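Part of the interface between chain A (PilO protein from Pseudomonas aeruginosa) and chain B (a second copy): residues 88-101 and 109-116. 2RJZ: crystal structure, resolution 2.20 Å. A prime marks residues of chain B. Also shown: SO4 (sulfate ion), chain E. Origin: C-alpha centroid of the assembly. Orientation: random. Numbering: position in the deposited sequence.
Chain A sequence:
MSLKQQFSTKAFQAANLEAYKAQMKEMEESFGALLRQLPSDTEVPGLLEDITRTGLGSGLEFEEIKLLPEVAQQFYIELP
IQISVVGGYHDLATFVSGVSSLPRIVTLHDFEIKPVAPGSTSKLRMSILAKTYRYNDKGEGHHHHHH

Chain A 88-101: GYHDLATFVSGVSS
Chain B, residues 109-116: HDFEIKPV

Helix 89-100 of chain A lies antiparallel (175°) to the strand of the second PilO copy that runs through 109′-114′, the axes approaching to 7.6 Å; CA neighbours are Tyr89-Ile113′ (6.2 Å), Ala93-Glu112′ (5.8 Å) and Ser97-Asp110′ (6.0 Å). The strand is extended (Phe111′ phi/psi -138/165), the helix regular, and together they bury 512 Å². No clear direct hydrogen bond crosses; apolar packing and two waters join the stretches. Gly88 (-82/164) is the N-cap, its O accepting from Leu92 N at 3.1 Å. Tyr89 (chi1 62°, p; chi2 83°) points toward the strand and lays its ring along it: Pro115′ CD sits 3.8 Å from the Tyr89 ring centroid, 18° off the normal, a CH-pi contact suited to a flat aromatic face. Tyr89 CD1 is 3.0 Å from Ile113′ O, Tyr89 CE1 meets Lys114′ CG at 3.8 Å, and Tyr89 CB packs on Ile113′ CD1 (3.6 Å; Ile113′ chi1 p, chi2 t). Water 1 donates to Tyr89 O (2.8 Å) and accepts from Ile113′ N (3.0 Å). His90 and Thr94 point away; Thr94 OG1 (chi1 p) instead bonds Asp91 O at 2.9 Å. Ala93, buried and pointing toward the strand, brings its CB, the whole of its side chain, to 3.3 Å from the backbone atom Phe111′ O. Water 2 repeats the bridge, donating to Ala93 O (2.7 Å) and accepting from Phe111′ N (3.2 Å). Phe111′ (chi1 66°, p; chi2 87°) swings its ring end nearer the helix, where Phe111′ CE1 lies 4.3 Å from Ala93 CB and Phe111′ CE2 3.8 Å from Val96 CG2 (Val96 chi1 t). Polar groups follow: Ser97 OG (chi1 t) is 3.2 Å from Asp110′ OD2, and Ser100 OG (chi1 p) 3.8 Å from Asp110′ OD1, with Asp110′ chi1 m. Ser101 leaves the helix, its OG bonding Ser97 O at 3.0 Å.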

# COMPACT_ATOMS: atom_id res chain seq x y z
N GLY A 88 -9.40 18.52 -6.67
CA GLY A 88 -8.21 19.33 -6.32
C GLY A 88 -7.12 18.54 -5.63
O GLY A 88 -7.35 17.45 -5.11
N TYR A 89 -5.92 19.11 -5.59
CA TYR A 89 -4.75 18.36 -5.13
C TYR A 89 -4.78 17.90 -3.66
O TYR A 89 -4.36 16.78 -3.34
CB TYR A 89 -3.44 19.07 -5.53
CG TYR A 89 -3.22 20.44 -4.94
CD1 TYR A 89 -2.71 20.59 -3.65
CD2 TYR A 89 -3.49 21.59 -5.69
CE1 TYR A 89 -2.48 21.87 -3.09
CE2 TYR A 89 -3.28 22.90 -5.13
CZ TYR A 89 -2.77 23.00 -3.83
OH TYR A 89 -2.53 24.23 -3.25
N HIS A 90 -5.32 18.75 -2.78
CA HIS A 90 -5.49 18.42 -1.36
C HIS A 90 -6.54 17.33 -1.20
O HIS A 90 -6.38 16.39 -0.42
CB HIS A 90 -5.89 19.70 -0.59
CG HIS A 90 -5.96 19.53 0.90
ND1 HIS A 90 -7.16 19.55 1.60
CD2 HIS A 90 -4.99 19.35 1.82
CE1 HIS A 90 -6.92 19.38 2.89
NE2 HIS A 90 -5.61 19.26 3.05
N ASP A 91 -7.62 17.44 -1.97
CA ASP A 91 -8.80 16.57 -1.85
C ASP A 91 -8.43 15.13 -2.23
O ASP A 91 -8.80 14.18 -1.56
CB ASP A 91 -9.95 17.12 -2.72
CG ASP A 91 -10.63 18.36 -2.08
OD1 ASP A 91 -10.56 18.52 -0.83
OD2 ASP A 91 -11.25 19.18 -2.83
N LEU A 92 -7.69 14.99 -3.33
CA LEU A 92 -7.10 13.70 -3.72
C LEU A 92 -6.33 12.99 -2.59
O LEU A 92 -6.46 11.76 -2.41
CB LEU A 92 -6.18 13.87 -4.95
CG LEU A 92 -6.89 14.24 -6.25
CD1 LEU A 92 -5.90 14.62 -7.34
CD2 LEU A 92 -7.82 13.15 -6.71
N ALA A 93 -5.50 13.73 -1.85
CA ALA A 93 -4.65 13.11 -0.83
C ALA A 93 -5.49 12.71 0.38
O ALA A 93 -5.29 11.64 0.96
CB ALA A 93 -3.50 14.05 -0.40
N THR A 94 -6.45 13.55 0.73
CA THR A 94 -7.37 13.23 1.85
C THR A 94 -8.24 12.01 1.52
O THR A 94 -8.45 11.15 2.36
CB THR A 94 -8.23 14.44 2.30
OG1 THR A 94 -9.21 14.74 1.30
CG2 THR A 94 -7.36 15.66 2.52
N PHE A 95 -8.71 11.94 0.27
CA PHE A 95 -9.41 10.76 -0.23
C PHE A 95 -8.57 9.49 -0.06
O PHE A 95 -9.04 8.49 0.48
CB PHE A 95 -9.79 10.94 -1.71
CG PHE A 95 -10.27 9.67 -2.37
CD1 PHE A 95 -11.42 9.02 -1.90
CD2 PHE A 95 -9.57 9.11 -3.45
CE1 PHE A 95 -11.88 7.84 -2.51
CE2 PHE A 95 -10.01 7.92 -4.07
CZ PHE A 95 -11.18 7.27 -3.58
N VAL A 96 -7.32 9.52 -0.51
CA VAL A 96 -6.43 8.36 -0.39
C VAL A 96 -6.26 7.98 1.08
O VAL A 96 -6.29 6.79 1.45
CB VAL A 96 -5.04 8.63 -1.10
CG1 VAL A 96 -4.00 7.52 -0.82
CG2 VAL A 96 -5.27 8.76 -2.61
N SER A 97 -6.09 9.00 1.90
CA SER A 97 -5.93 8.81 3.33
C SER A 97 -7.21 8.26 4.00
O SER A 97 -7.12 7.46 4.90
CB SER A 97 -5.50 10.14 3.99
OG SER A 97 -5.31 9.93 5.38
N GLY A 98 -8.38 8.70 3.55
CA GLY A 98 -9.64 8.24 4.15
C GLY A 98 -9.94 6.79 3.79
O GLY A 98 -10.43 6.01 4.64
N VAL A 99 -9.64 6.41 2.54
CA VAL A 99 -9.85 5.05 2.08
C VAL A 99 -8.95 4.12 2.90
O VAL A 99 -9.36 3.02 3.29
CB VAL A 99 -9.57 4.88 0.57
CG1 VAL A 99 -9.46 3.40 0.18
CG2 VAL A 99 -10.63 5.54 -0.26
N SER A 100 -7.73 4.57 3.19
CA SER A 100 -6.79 3.66 3.84
C SER A 100 -7.12 3.50 5.32
O SER A 100 -6.73 2.50 5.93
CB SER A 100 -5.32 4.04 3.59
OG SER A 100 -5.04 5.30 4.17
N SER A 101 -7.87 4.47 5.86
CA SER A 101 -8.41 4.43 7.24
C SER A 101 -9.80 3.79 7.39
O SER A 101 -10.39 3.92 8.48
CB SER A 101 -8.50 5.85 7.84
OG SER A 101 -7.28 6.55 7.74
N HIS B 109 2.62 4.73 1.53
CA HIS B 109 1.53 5.11 2.42
C HIS B 109 0.95 6.43 1.90
O HIS B 109 0.89 6.65 0.67
CB HIS B 109 2.06 5.10 3.87
CG HIS B 109 2.51 3.73 4.29
ND1 HIS B 109 1.69 2.84 4.94
CD2 HIS B 109 3.66 3.06 4.03
CE1 HIS B 109 2.33 1.70 5.12
NE2 HIS B 109 3.53 1.80 4.57
N ASP B 110 0.52 7.32 2.80
CA ASP B 110 -0.01 8.64 2.39
C ASP B 110 1.01 9.51 1.63
O ASP B 110 2.22 9.37 1.79
CB ASP B 110 -0.48 9.43 3.62
CG ASP B 110 -1.75 8.86 4.24
OD1 ASP B 110 -2.34 7.88 3.71
OD2 ASP B 110 -2.17 9.41 5.29
N PHE B 111 0.47 10.43 0.84
CA PHE B 111 1.27 11.40 0.15
C PHE B 111 0.55 12.74 0.25
O PHE B 111 -0.64 12.79 0.61
CB PHE B 111 1.50 11.02 -1.30
CG PHE B 111 0.25 11.01 -2.15
CD1 PHE B 111 -0.20 12.18 -2.76
CD2 PHE B 111 -0.48 9.83 -2.33
CE1 PHE B 111 -1.35 12.16 -3.55
CE2 PHE B 111 -1.63 9.83 -3.11
CZ PHE B 111 -2.07 10.99 -3.70
N GLU B 112 1.29 13.80 -0.05
CA GLU B 112 0.73 15.13 -0.25
C GLU B 112 1.37 15.66 -1.49
O GLU B 112 2.55 15.38 -1.74
CB GLU B 112 1.05 16.05 0.93
CG GLU B 112 0.26 15.72 2.23
CD GLU B 112 0.89 16.27 3.53
OE1 GLU B 112 2.00 16.92 3.45
OE2 GLU B 112 0.27 16.05 4.61
N ILE B 113 0.60 16.41 -2.28
CA ILE B 113 1.10 17.04 -3.50
C ILE B 113 0.75 18.53 -3.58
O ILE B 113 -0.22 18.99 -2.97
CB ILE B 113 0.53 16.35 -4.77
CG1 ILE B 113 -1.00 16.17 -4.60
CG2 ILE B 113 1.29 15.04 -5.01
CD1 ILE B 113 -1.78 15.93 -5.89
N LYS B 114 1.54 19.27 -4.33
CA LYS B 114 1.29 20.69 -4.54
C LYS B 114 2.02 21.12 -5.80
O LYS B 114 3.15 20.69 -6.03
CB LYS B 114 1.77 21.50 -3.33
CG LYS B 114 1.19 22.92 -3.25
CD LYS B 114 2.02 23.80 -2.30
CE LYS B 114 1.21 25.01 -1.77
NZ LYS B 114 2.12 26.02 -1.10
N PRO B 115 1.38 21.96 -6.64
CA PRO B 115 2.07 22.50 -7.81
C PRO B 115 3.31 23.28 -7.41
O PRO B 115 3.37 23.82 -6.31
CB PRO B 115 1.04 23.45 -8.42
CG PRO B 115 -0.25 22.90 -7.97
CD PRO B 115 -0.00 22.44 -6.57
N VAL B 116 4.29 23.27 -8.30
CA VAL B 116 5.44 24.17 -8.22
C VAL B 116 4.94 25.61 -8.43
O VAL B 116 5.37 26.54 -7.74
CB VAL B 116 6.52 23.76 -9.25
CG1 VAL B 116 7.29 24.98 -9.76
CG2 VAL B 116 7.47 22.76 -8.64
S SO4 E . -0.96 3.46 7.45
O1 SO4 E . -1.53 3.29 6.10
O2 SO4 E . -2.02 3.48 8.45
O3 SO4 E . -0.05 2.35 7.76
O4 SO4 E . -0.23 4.73 7.53
O HOH W 1 -2.25 16.90 -1.56
O HOH W 2 -2.71 10.84 1.28